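Local coordinates for protein sulfite reductase [ferredoxin] (Mycobacterium tuberculosis, PDB 1ZJ8) that catalyses the ferredoxin-dependent six-electron reduction of sulfite to sulfide, using siroheme and a [4Fe-4S] cluster, at residues A[180-185]-A[340-345]; A[191-196]-A[272-277]; A[249-254]-A[331-336]; A[369-374]-A[410-415]. One frame throughout, in Å; residues are numbered along the deposited sequence.

Contact 1. Residues A[180-185]-A[340-345]; sequences LGSPLA and IDHVGV
The imidazole of His342 lies against the turn Ser182-Pro183-Leu184, met over a face by Leu184 and obliquely by Pro183. Leu184 CD1 sits 3.6 Å from the centroid of the His342 ring and 24° off the ring normal, a CH-pi contact shifted toward the ND1 side, with Leu184 CD1 to His342 ND1 at 3.4 Å. On the opposite face rests Ile340 CG2, so that a methyl group lies on each face, both offset toward the rim. Pro183 crosses the imidazole at about a right angle, Pro183 CG lying 3.7 Å from His342 CD2. With chi1 at -60°, CG of His342 stands anti to the carbonyl carbon, which turns the ring toward Pro183 and Leu184. The contact joins two sheets at their margins, since residues 182-184 follow the edge strand 176-181 of the mixed sheet and the loop of His342 runs into the edge strand 344-347 of an antiparallel one. Ser182 OG accepts from Leu184 N at 2.9 Å, an ST turn that probably helps to position Leu184. Both ring nitrogens are satisfied although the residue is buried: His342 NE2 bonds to Asp228 OD2, which also binds Ser182 OG, while Gln346 NE2 bonds to His342 ND1.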
loop_
_atom_site.group_PDB
_atom_site.type_symbol
_atom_site.label_atom_id
_atom_site.label_comp_id
_atom_site.label_asym_id
_atom_site.label_seq_id
_atom_site.Cartn_x
_atom_site.Cartn_y
_atom_site.Cartn_z
ATOM N N LEU A 180 -3.021 0.856 -8.461
ATOM C CA LEU A 180 -3.779 -0.253 -7.867
ATOM C C LEU A 180 -4.900 -0.731 -8.817
ATOM O O LEU A 180 -5.444 0.049 -9.607
ATOM C CB LEU A 180 -4.325 0.135 -6.489
ATOM C CG LEU A 180 -3.360 0.759 -5.458
ATOM C CD1 LEU A 180 -4.082 1.011 -4.121
ATOM C CD2 LEU A 180 -2.142 -0.096 -5.246
ATOM N N GLY A 181 -5.221 -2.024 -8.740
ATOM C CA GLY A 181 -6.359 -2.592 -9.472
ATOM C C GLY A 181 -7.108 -3.663 -8.691
ATOM O O GLY A 181 -6.539 -4.295 -7.794
ATOM N N SER A 182 -8.383 -3.870 -9.027
ATOM C CA SER A 182 -9.140 -4.980 -8.461
ATOM C C SER A 182 -8.415 -6.289 -8.722
ATOM O O SER A 182 -8.119 -6.627 -9.887
ATOM C CB SER A 182 -10.531 -5.097 -9.075
ATOM O OG SER A 182 -11.096 -6.367 -8.805
ATOM N N PRO A 183 -8.129 -7.035 -7.649
ATOM C CA PRO A 183 -7.624 -8.394 -7.757
ATOM C C PRO A 183 -8.498 -9.320 -8.572
ATOM O O PRO A 183 -8.062 -10.423 -8.868
ATOM C CB PRO A 183 -7.642 -8.885 -6.299
ATOM C CG PRO A 183 -7.529 -7.702 -5.498
ATOM C CD PRO A 183 -8.243 -6.614 -6.248
ATOM N N LEU A 184 -9.734 -8.917 -8.869
ATOM C CA LEU A 184 -10.634 -9.713 -9.724
ATOM C C LEU A 184 -11.083 -8.940 -10.946
ATOM O O LEU A 184 -12.179 -9.157 -11.460
ATOM C CB LEU A 184 -11.852 -10.194 -8.928
ATOM C CG LEU A 184 -11.566 -11.558 -8.310
ATOM C CD1 LEU A 184 -10.950 -11.401 -6.917
ATOM C CD2 LEU A 184 -12.829 -12.370 -8.272
ATOM N N ALA A 185 -10.227 -8.045 -11.418
ATOM C CA ALA A 185 -10.537 -7.261 -12.593
ATOM C C ALA A 185 -10.790 -8.202 -13.787
ATOM O O ALA A 185 -9.942 -9.043 -14.113
ATOM C CB ALA A 185 -9.416 -6.308 -12.875
ATOM N N ILE A 340 -13.958 -5.156 0.746
ATOM C CA ILE A 340 -13.755 -6.337 -0.074
ATOM C C ILE A 340 -12.272 -6.722 -0.102
ATOM O O ILE A 340 -11.456 -6.079 -0.780
ATOM C CB ILE A 340 -14.254 -6.094 -1.516
ATOM C CG1 ILE A 340 -15.712 -5.598 -1.507
ATOM C CG2 ILE A 340 -14.083 -7.369 -2.379
ATOM C CD1 ILE A 340 -15.854 -4.105 -1.597
ATOM N N ASP A 341 -11.915 -7.779 0.620
ATOM C CA ASP A 341 -10.529 -8.263 0.563
ATOM C C ASP A 341 -10.330 -9.461 -0.352
ATOM O O ASP A 341 -9.192 -9.851 -0.576
ATOM C CB ASP A 341 -9.944 -8.535 1.957
ATOM C CG ASP A 341 -10.647 -9.658 2.705
ATOM O OD1 ASP A 341 -11.466 -10.347 2.103
ATOM O OD2 ASP A 341 -10.363 -9.855 3.909
ATOM N N HIS A 342 -11.425 -10.023 -0.876
ATOM C CA HIS A 342 -11.385 -11.185 -1.765
ATOM C C HIS A 342 -10.777 -12.436 -1.172
ATOM O O HIS A 342 -10.353 -13.299 -1.895
ATOM C CB HIS A 342 -10.652 -10.838 -3.059
ATOM C CG HIS A 342 -11.288 -9.723 -3.815
ATOM N ND1 HIS A 342 -12.541 -9.832 -4.378
ATOM C CD2 HIS A 342 -10.853 -8.474 -4.092
ATOM C CE1 HIS A 342 -12.850 -8.696 -4.970
ATOM N NE2 HIS A 342 -11.848 -7.851 -4.799
ATOM N N VAL A 343 -10.768 -12.568 0.133
ATOM C CA VAL A 343 -10.276 -13.787 0.752
ATOM C C VAL A 343 -11.324 -14.927 0.702
ATOM O O VAL A 343 -12.510 -14.696 0.921
ATOM C CB VAL A 343 -9.791 -13.489 2.187
ATOM C CG1 VAL A 343 -9.847 -14.719 3.070
ATOM C CG2 VAL A 343 -8.365 -12.907 2.143
ATOM N N GLY A 344 -10.880 -16.153 0.412
ATOM C CA GLY A 344 -11.792 -17.298 0.309
ATOM C C GLY A 344 -12.087 -17.608 -1.143
ATOM O O GLY A 344 -11.393 -17.093 -2.040
ATOM N N VAL A 345 -13.107 -18.430 -1.391
ATOM C CA VAL A 345 -13.411 -18.914 -2.744
ATOM C C VAL A 345 -14.585 -18.144 -3.300
ATOM O O VAL A 345 -15.560 -17.917 -2.584
ATOM C CB VAL A 345 -13.769 -20.419 -2.766
ATOM C CG1 VAL A 345 -13.902 -20.901 -4.193
ATOM C CG2 VAL A 345 -12.738 -21.238 -2.044
#

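Contact 2. Residues A[191-196]-A[272-277]; sequences EVLDPT and VPLGEV
Leu274 reaches across to the 193-195 loop with both of its methyl groups, and nearly all of the close packing comes from this one side chain. Its CG is anti to the backbone N (chi1 -175°), which carries the forked end away from its own 3-10 turn and onto the backbone of the loop. There Leu274 CD1 lies 3.5 Å from Pro195 CA, and the same methyl is 3.7 Å from Pro195 CB, so it rests on the alpha-carbon corner of the proline. The second branch sits beside the preceding peptide, with Leu274 CD2 3.7 Å from Asp194 O. Leu250 of strand 249-254, a buried residue, touches Leu193, Pro195 and Leu274 alike and extends the apolar patch into the sheet.

The other flank is looser. Leu193 CD1 approaches only the stem of the leucine, 4.2 Å from Leu274 CB, and both side chains remain partly exposed. No hydrogen bond links the two segments. Each is instead braced by bonds of its own: Glu276 N bonds to Pro273 O at 3.0 Å, closing the 3-10 turn, and Asp194 OD1 accepts from Thr196 N at 3.0 Å from above the carboxylate plane. That second bond makes an Asx turn round Pro195, the N-cap of helix 196-206. The contact thus pairs two strand-to-helix connections of the 4Fe-4S domain family, one entering helix 196-206 through an Asx turn and the other entering helix 277-291 through a 3-10 turn.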
loop_
_atom_site.group_PDB
_atom_site.type_symbol
_atom_site.label_atom_id
_atom_site.label_comp_id
_atom_site.label_asym_id
_atom_site.label_seq_id
_atom_site.Cartn_x
_atom_site.Cartn_y
_atom_site.Cartn_z
ATOM N N GLU A 191 -18.327 -6.593 -10.585
ATOM C CA GLU A 191 -17.604 -5.428 -11.071
ATOM C C GLU A 191 -18.498 -4.648 -12.040
ATOM O O GLU A 191 -19.148 -5.230 -12.908
ATOM C CB GLU A 191 -16.256 -5.824 -11.721
ATOM C CG GLU A 191 -16.324 -7.007 -12.711
ATOM C CD GLU A 191 -15.092 -7.147 -13.604
ATOM O OE1 GLU A 191 -13.971 -7.308 -13.051
ATOM O OE2 GLU A 191 -15.248 -7.115 -14.862
ATOM N N VAL A 192 -18.546 -3.330 -11.871
ATOM C CA VAL A 192 -19.258 -2.469 -12.822
ATOM C C VAL A 192 -18.662 -2.610 -14.221
ATOM O O VAL A 192 -19.403 -2.652 -15.200
ATOM C CB VAL A 192 -19.236 -0.964 -12.406
ATOM C CG1 VAL A 192 -19.899 -0.088 -13.500
ATOM C CG2 VAL A 192 -19.914 -0.740 -11.018
ATOM N N LEU A 193 -17.327 -2.641 -14.289
ATOM C CA LEU A 193 -16.576 -2.969 -15.515
ATOM C C LEU A 193 -15.112 -3.456 -15.201
ATOM O O LEU A 193 -14.714 -3.571 -14.030
ATOM C CB LEU A 193 -16.590 -1.782 -16.483
ATOM C CG LEU A 193 -15.645 -0.605 -16.245
ATOM C CD1 LEU A 193 -15.794 0.398 -17.351
ATOM C CD2 LEU A 193 -15.881 0.039 -14.913
ATOM N N ASP A 194 -14.326 -3.770 -16.236
ATOM C CA ASP A 194 -12.914 -4.111 -16.054
ATOM C C ASP A 194 -12.072 -3.010 -16.657
ATOM O O ASP A 194 -11.890 -2.963 -17.873
ATOM C CB ASP A 194 -12.529 -5.429 -16.705
ATOM C CG ASP A 194 -11.050 -5.770 -16.502
ATOM O OD1 ASP A 194 -10.379 -5.086 -15.712
ATOM O OD2 ASP A 194 -10.540 -6.729 -17.115
ATOM N N PRO A 195 -11.488 -2.153 -15.811
ATOM C CA PRO A 195 -10.783 -1.026 -16.339
ATOM C C PRO A 195 -9.292 -1.339 -16.514
ATOM O O PRO A 195 -8.488 -0.412 -16.678
ATOM C CB PRO A 195 -11.005 0.010 -15.251
ATOM C CG PRO A 195 -10.922 -0.790 -13.990
ATOM C CD PRO A 195 -11.368 -2.200 -14.345
ATOM N N THR A 196 -8.918 -2.621 -16.476
ATOM C CA THR A 196 -7.518 -3.009 -16.612
ATOM C C THR A 196 -6.870 -2.302 -17.788
ATOM O O THR A 196 -5.768 -1.778 -17.662
ATOM C CB THR A 196 -7.348 -4.488 -16.848
ATOM O OG1 THR A 196 -7.962 -5.205 -15.782
ATOM C CG2 THR A 196 -5.865 -4.834 -16.922
ATOM N N VAL A 272 -16.186 9.444 -16.101
ATOM C CA VAL A 272 -15.179 9.341 -17.148
ATOM C C VAL A 272 -15.277 7.977 -17.848
ATOM O O VAL A 272 -15.086 6.933 -17.212
ATOM C CB VAL A 272 -13.775 9.479 -16.537
ATOM C CG1 VAL A 272 -12.697 9.419 -17.620
ATOM C CG2 VAL A 272 -13.668 10.779 -15.725
ATOM N N PRO A 273 -15.547 7.967 -19.164
ATOM C CA PRO A 273 -15.680 6.657 -19.827
ATOM C C PRO A 273 -14.306 5.977 -19.889
ATOM O O PRO A 273 -13.266 6.655 -19.880
ATOM C CB PRO A 273 -16.197 7.025 -21.221
ATOM C CG PRO A 273 -15.644 8.428 -21.462
ATOM C CD PRO A 273 -15.657 9.095 -20.115
ATOM N N LEU A 274 -14.277 4.658 -19.932
ATOM C CA LEU A 274 -12.995 3.949 -19.833
ATOM C C LEU A 274 -11.895 4.461 -20.799
ATOM O O LEU A 274 -10.718 4.524 -20.425
ATOM C CB LEU A 274 -13.218 2.438 -19.998
ATOM C CG LEU A 274 -11.984 1.558 -19.791
ATOM C CD1 LEU A 274 -11.307 1.792 -18.431
ATOM C CD2 LEU A 274 -12.380 0.099 -19.937
ATOM N N GLY A 275 -12.282 4.815 -22.028
ATOM C CA GLY A 275 -11.338 5.308 -23.036
ATOM C C GLY A 275 -10.594 6.596 -22.685
ATOM O O GLY A 275 -9.474 6.806 -23.114
ATOM N N GLU A 276 -11.222 7.454 -21.887
ATOM C CA GLU A 276 -10.679 8.765 -21.542
ATOM C C GLU A 276 -9.885 8.751 -20.215
ATOM O O GLU A 276 -9.333 9.787 -19.816
ATOM C CB GLU A 276 -11.832 9.797 -21.457
ATOM C CG GLU A 276 -12.323 10.422 -22.807
ATOM C CD GLU A 276 -13.743 11.084 -22.743
ATOM O OE1 GLU A 276 -14.229 11.511 -21.659
ATOM O OE2 GLU A 276 -14.390 11.165 -23.815
ATOM N N VAL A 277 -9.790 7.587 -19.560
ATOM C CA VAL A 277 -9.189 7.487 -18.225
ATOM C C VAL A 277 -7.700 7.830 -18.220
ATOM O O VAL A 277 -7.276 8.671 -17.422
ATOM C CB VAL A 277 -9.485 6.103 -17.519
ATOM C CG1 VAL A 277 -8.729 5.960 -16.189
ATOM C CG2 VAL A 277 -10.980 5.936 -17.271
#

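Contact 3. Residues A[249-254]-A[331-336]; sequences GLDLWV and PAPEPV
Asp251 extends its carboxylate from strand 249-254 toward residues 331-333 because its CG is anti to the backbone N (chi1 171°); a chi1 of -71° swings the Trp253 indole back along the same side of the strand. The strand is an inner one of the mixed six-stranded sheet, antiparallel to both neighbours, 236-243 and 266-272, and residues 331-336 pass over it in an extended, polyproline-II-like path rich in proline. Asp251 OD2 is the polar focus. Trp253 NE1 donates to it at 3.0 Å, a bent bond of 136° that arrives from well above the carboxylate plane, and Arg267 NE on the neighbouring strand forms a salt bridge with the same oxygen. These two partners probably stabilise the negative charge of this buried carboxylate and limit its rotation. The proline-rich segment adds no hydrogen bond of its own across the contact; it lies against the acid with a carbonyl oxygen, an alpha carbon and a ring carbon. Pro331 O lies beside the group, 3.7 Å from Asp251 CG. Ala332 brings its CA to 3.8 Å from Asp251 OD2, and its side chain touches Arg267. Pro333 crosses the aspartate side chain at about a right angle, its CD being 3.6 Å from Asp251 OD2.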
loop_
_atom_site.group_PDB
_atom_site.type_symbol
_atom_site.label_atom_id
_atom_site.label_comp_id
_atom_site.label_asym_id
_atom_site.label_seq_id
_atom_site.Cartn_x
_atom_site.Cartn_y
_atom_site.Cartn_z
ATOM N N GLY A 249 -18.747 3.338 -16.291
ATOM C CA GLY A 249 -17.582 4.212 -16.411
ATOM C C GLY A 249 -16.979 4.461 -15.045
ATOM O O GLY A 249 -17.290 3.737 -14.093
ATOM N N LEU A 250 -16.147 5.489 -14.927
ATOM C CA LEU A 250 -15.378 5.662 -13.706
ATOM C C LEU A 250 -15.593 7.017 -13.047
ATOM O O LEU A 250 -15.424 8.056 -13.679
ATOM C CB LEU A 250 -13.889 5.408 -13.988
ATOM C CG LEU A 250 -13.633 3.929 -14.338
ATOM C CD1 LEU A 250 -13.787 3.630 -15.841
ATOM C CD2 LEU A 250 -12.273 3.504 -13.863
ATOM N N ASP A 251 -15.975 6.989 -11.773
ATOM C CA ASP A 251 -16.117 8.204 -10.980
ATOM C C ASP A 251 -14.729 8.648 -10.470
ATOM O O ASP A 251 -13.918 7.824 -10.049
ATOM C CB ASP A 251 -17.123 7.952 -9.839
ATOM C CG ASP A 251 -17.181 9.078 -8.839
ATOM O OD1 ASP A 251 -16.862 10.230 -9.215
ATOM O OD2 ASP A 251 -17.541 8.811 -7.663
ATOM N N LEU A 252 -14.454 9.947 -10.534
ATOM C CA LEU A 252 -13.117 10.463 -10.258
ATOM C C LEU A 252 -13.034 10.998 -8.847
ATOM O O LEU A 252 -13.859 11.819 -8.444
ATOM C CB LEU A 252 -12.758 11.571 -11.247
ATOM C CG LEU A 252 -11.426 12.310 -11.070
ATOM C CD1 LEU A 252 -10.262 11.357 -10.932
ATOM C CD2 LEU A 252 -11.164 13.277 -12.226
ATOM N N TRP A 253 -12.045 10.506 -8.102
ATOM C CA TRP A 253 -11.728 10.968 -6.765
ATOM C C TRP A 253 -10.307 11.535 -6.771
ATOM O O TRP A 253 -9.435 11.058 -7.518
ATOM C CB TRP A 253 -11.803 9.805 -5.775
ATOM C CG TRP A 253 -13.182 9.298 -5.494
ATOM C CD1 TRP A 253 -14.058 8.819 -6.387
ATOM C CD2 TRP A 253 -13.824 9.214 -4.213
ATOM N NE1 TRP A 253 -15.226 8.447 -5.761
ATOM C CE2 TRP A 253 -15.104 8.667 -4.423
ATOM C CE3 TRP A 253 -13.446 9.569 -2.911
ATOM C CZ2 TRP A 253 -16.018 8.449 -3.393
ATOM C CZ3 TRP A 253 -14.356 9.344 -1.873
ATOM C CH2 TRP A 253 -15.631 8.786 -2.128
ATOM N N VAL A 254 -10.076 12.529 -5.911
ATOM C CA VAL A 254 -8.797 13.204 -5.814
ATOM C C VAL A 254 -8.558 13.671 -4.367
ATOM O O VAL A 254 -9.525 13.956 -3.631
ATOM C CB VAL A 254 -8.767 14.388 -6.826
ATOM C CG1 VAL A 254 -8.045 15.612 -6.270
ATOM C CG2 VAL A 254 -8.136 13.946 -8.155
ATOM N N PRO A 331 -22.724 10.630 -10.774
ATOM C CA PRO A 331 -22.958 10.257 -9.383
ATOM C C PRO A 331 -21.823 9.480 -8.722
ATOM O O PRO A 331 -20.890 8.992 -9.384
ATOM C CB PRO A 331 -24.192 9.343 -9.474
ATOM C CG PRO A 331 -24.075 8.685 -10.797
ATOM C CD PRO A 331 -23.406 9.709 -11.711
ATOM N N ALA A 332 -21.945 9.374 -7.406
ATOM C CA ALA A 332 -21.127 8.506 -6.592
ATOM C C ALA A 332 -21.787 7.141 -6.564
ATOM O O ALA A 332 -22.997 7.036 -6.667
ATOM C CB ALA A 332 -21.022 9.063 -5.189
ATOM N N PRO A 333 -20.988 6.081 -6.426
ATOM C CA PRO A 333 -21.575 4.754 -6.234
ATOM C C PRO A 333 -21.883 4.553 -4.769
ATOM O O PRO A 333 -21.259 5.203 -3.935
ATOM C CB PRO A 333 -20.453 3.824 -6.670
ATOM C CG PRO A 333 -19.205 4.571 -6.299
ATOM C CD PRO A 333 -19.515 6.046 -6.418
ATOM N N GLU A 334 -22.828 3.674 -4.453
ATOM C CA GLU A 334 -23.186 3.414 -3.051
ATOM C C GLU A 334 -21.974 2.893 -2.300
ATOM O O GLU A 334 -21.469 1.817 -2.625
ATOM C CB GLU A 334 -24.335 2.402 -2.932
ATOM C CG GLU A 334 -25.689 2.946 -3.385
ATOM C CD GLU A 334 -26.295 3.992 -2.420
ATOM O OE1 GLU A 334 -26.675 5.120 -2.863
ATOM O OE2 GLU A 334 -26.385 3.681 -1.212
ATOM N N PRO A 335 -21.502 3.654 -1.290
ATOM C CA PRO A 335 -20.326 3.176 -0.555
ATOM C C PRO A 335 -20.641 1.813 0.052
ATOM O O PRO A 335 -21.751 1.607 0.512
ATOM C CB PRO A 335 -20.114 4.252 0.532
ATOM C CG PRO A 335 -20.885 5.475 0.069
ATOM C CD PRO A 335 -22.022 4.935 -0.755
ATOM N N VAL A 336 -19.698 0.884 0.012
ATOM C CA VAL A 336 -19.962 -0.463 0.496
ATOM C C VAL A 336 -20.020 -0.453 2.006
ATOM O O VAL A 336 -19.463 0.442 2.643
ATOM C CB VAL A 336 -18.918 -1.454 -0.005
ATOM C CG1 VAL A 336 -19.156 -1.710 -1.485
ATOM C CG2 VAL A 336 -17.469 -0.948 0.271
#

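Contact 4. Residues A[369-374]-A[410-415]; sequences LTAVAD and DALGLQ
Leu412 and Leu414, which together meet helix 366-379, flank Gly413, whose N bonds to Asp410 O at 2.7 Å. This is one of the bonds back into the last turn of helix 399-411, and the positive phi of Gly413 (82°) reverses the backbone there. Both leucines point toward the same helix, where the chemistry is wholly apolar.

Leu412 straddles Ala371: its CD2 stands 3.5 Å from Ala371 CB and its CD1 3.7 Å from the same carbon, so the small methyl fits against the fork of the leucine. Beside it Val372 offers a single branch. Its CG2, beside the backbone N and anti to the carbonyl carbon, lies 3.8 Å from Leu414 CD1, where the two side chains cross at about a right angle. Val372 CG2 also approaches Leu412 CD1, more loosely, at 4.2 Å, and so bridges the two leucines.

On the buried side Leu414 continues onto Ile368 and Val364, and Val372 onto Leu121 of helix 118-131. Leu412, nearer the surface, also packs on Leu375, one helical turn beyond Ala371. Within the ferredoxin-like half domain, the contact therefore ties the middle of one helix to the C-terminal end of the other, and the arrangement at that end is a Schellman motif closed by glycine.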
loop_
_atom_site.group_PDB
_atom_site.type_symbol
_atom_site.label_atom_id
_atom_site.label_comp_id
_atom_site.label_asym_id
_atom_site.label_seq_id
_atom_site.Cartn_x
_atom_site.Cartn_y
_atom_site.Cartn_z
ATOM N N LEU A 369 6.712 -18.466 -2.835
ATOM C CA LEU A 369 6.235 -17.949 -4.115
ATOM C C LEU A 369 6.459 -18.984 -5.219
ATOM O O LEU A 369 5.616 -19.163 -6.118
ATOM C CB LEU A 369 6.948 -16.625 -4.471
ATOM C CG LEU A 369 6.604 -15.406 -3.605
ATOM C CD1 LEU A 369 7.498 -14.208 -3.924
ATOM C CD2 LEU A 369 5.157 -15.003 -3.798
ATOM N N THR A 370 7.596 -19.669 -5.147
ATOM C CA THR A 370 7.910 -20.663 -6.155
ATOM C C THR A 370 6.978 -21.835 -5.950
ATOM O O THR A 370 6.438 -22.381 -6.914
ATOM C CB THR A 370 9.402 -21.045 -6.164
ATOM O OG1 THR A 370 10.171 -19.845 -6.279
ATOM C CG2 THR A 370 9.749 -21.935 -7.370
ATOM N N ALA A 371 6.744 -22.182 -4.689
ATOM C CA ALA A 371 5.830 -23.284 -4.357
ATOM C C ALA A 371 4.418 -23.058 -4.923
ATOM O O ALA A 371 3.785 -24.005 -5.435
ATOM C CB ALA A 371 5.785 -23.477 -2.860
ATOM N N VAL A 372 3.951 -21.811 -4.822
ATOM C CA VAL A 372 2.635 -21.408 -5.329
ATOM C C VAL A 372 2.593 -21.505 -6.861
ATOM O O VAL A 372 1.583 -21.906 -7.440
ATOM C CB VAL A 372 2.261 -19.938 -4.904
ATOM C CG1 VAL A 372 0.986 -19.464 -5.620
ATOM C CG2 VAL A 372 2.107 -19.805 -3.392
ATOM N N ALA A 373 3.693 -21.143 -7.511
ATOM C CA ALA A 373 3.757 -21.222 -8.969
ATOM C C ALA A 373 3.519 -22.643 -9.468
ATOM O O ALA A 373 2.826 -22.830 -10.473
ATOM C CB ALA A 373 5.083 -20.684 -9.478
ATOM N N ASP A 374 4.061 -23.633 -8.757
ATOM C CA ASP A 374 3.891 -25.055 -9.137
ATOM C C ASP A 374 2.486 -25.575 -8.851
ATOM O O ASP A 374 1.949 -26.409 -9.604
ATOM C CB ASP A 374 4.965 -25.929 -8.465
ATOM C CG ASP A 374 6.377 -25.534 -8.899
ATOM O OD1 ASP A 374 6.547 -25.245 -10.107
ATOM O OD2 ASP A 374 7.298 -25.461 -8.046
ATOM N N ASP A 410 -2.686 -24.422 2.089
ATOM C CA ASP A 410 -2.641 -24.597 3.556
ATOM C C ASP A 410 -1.287 -25.139 4.022
ATOM O O ASP A 410 -0.710 -24.642 4.968
ATOM C CB ASP A 410 -3.753 -25.563 4.053
ATOM C CG ASP A 410 -5.099 -24.871 4.297
ATOM O OD1 ASP A 410 -5.151 -23.624 4.467
ATOM O OD2 ASP A 410 -6.123 -25.599 4.333
ATOM N N ALA A 411 -0.797 -26.176 3.350
ATOM C CA ALA A 411 0.478 -26.765 3.720
ATOM C C ALA A 411 1.643 -25.750 3.660
ATOM O O ALA A 411 2.641 -25.934 4.342
ATOM C CB ALA A 411 0.753 -27.949 2.872
ATOM N N LEU A 412 1.512 -24.692 2.855
ATOM C CA LEU A 412 2.475 -23.578 2.856
ATOM C C LEU A 412 2.112 -22.454 3.833
ATOM O O LEU A 412 2.802 -21.450 3.889
ATOM C CB LEU A 412 2.569 -22.952 1.474
ATOM C CG LEU A 412 3.084 -23.824 0.344
ATOM C CD1 LEU A 412 2.579 -23.256 -0.959
ATOM C CD2 LEU A 412 4.584 -23.855 0.368
ATOM N N GLY A 413 1.016 -22.596 4.571
ATOM C CA GLY A 413 0.578 -21.561 5.525
ATOM C C GLY A 413 -0.200 -20.417 4.901
ATOM O O GLY A 413 -0.306 -19.332 5.480
ATOM N N LEU A 414 -0.754 -20.650 3.715
ATOM C CA LEU A 414 -1.599 -19.658 3.050
ATOM C C LEU A 414 -3.061 -20.114 3.084
ATOM O O LEU A 414 -3.502 -20.909 2.253
ATOM C CB LEU A 414 -1.116 -19.435 1.622
ATOM C CG LEU A 414 0.284 -18.840 1.495
ATOM C CD1 LEU A 414 0.827 -18.966 0.064
ATOM C CD2 LEU A 414 0.262 -17.390 1.919
ATOM N N GLN A 415 -3.807 -19.582 4.054
ATOM C CA GLN A 415 -5.142 -20.091 4.390
ATOM C C GLN A 415 -6.182 -19.362 3.602
ATOM O O GLN A 415 -6.160 -18.148 3.562
ATOM C CB GLN A 415 -5.414 -19.914 5.888
ATOM C CG GLN A 415 -4.265 -20.401 6.763
ATOM C CD GLN A 415 -4.556 -20.379 8.258
ATOM O OE1 GLN A 415 -5.469 -19.686 8.741
ATOM N NE2 GLN A 415 -3.762 -21.142 9.007
#

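In the fold
Contact 1 is the buried one, while contacts 2, 3 and 4 are partly buried and lie farther from the centre of the chain. The first three gather round the mixed sheet that includes strands 176-181 and 249-254. Contacts 2 and 3 touch directly, through apolar packing on Leu250 and a probable hydrogen bond from Val272 N to Leu250 O; contacts 1 and 2 meet where Ala185 packs on Asp194 and Thr196. Contact 4 belongs to a ferredoxin-like half domain, its centre about 33 Å from that of contact 2. The chemistry varies accordingly: a polar-anchored imidazole between methyls in contact 1, a carboxylate beside prolines in contact 3, and apolar packing in contacts 2 and 4.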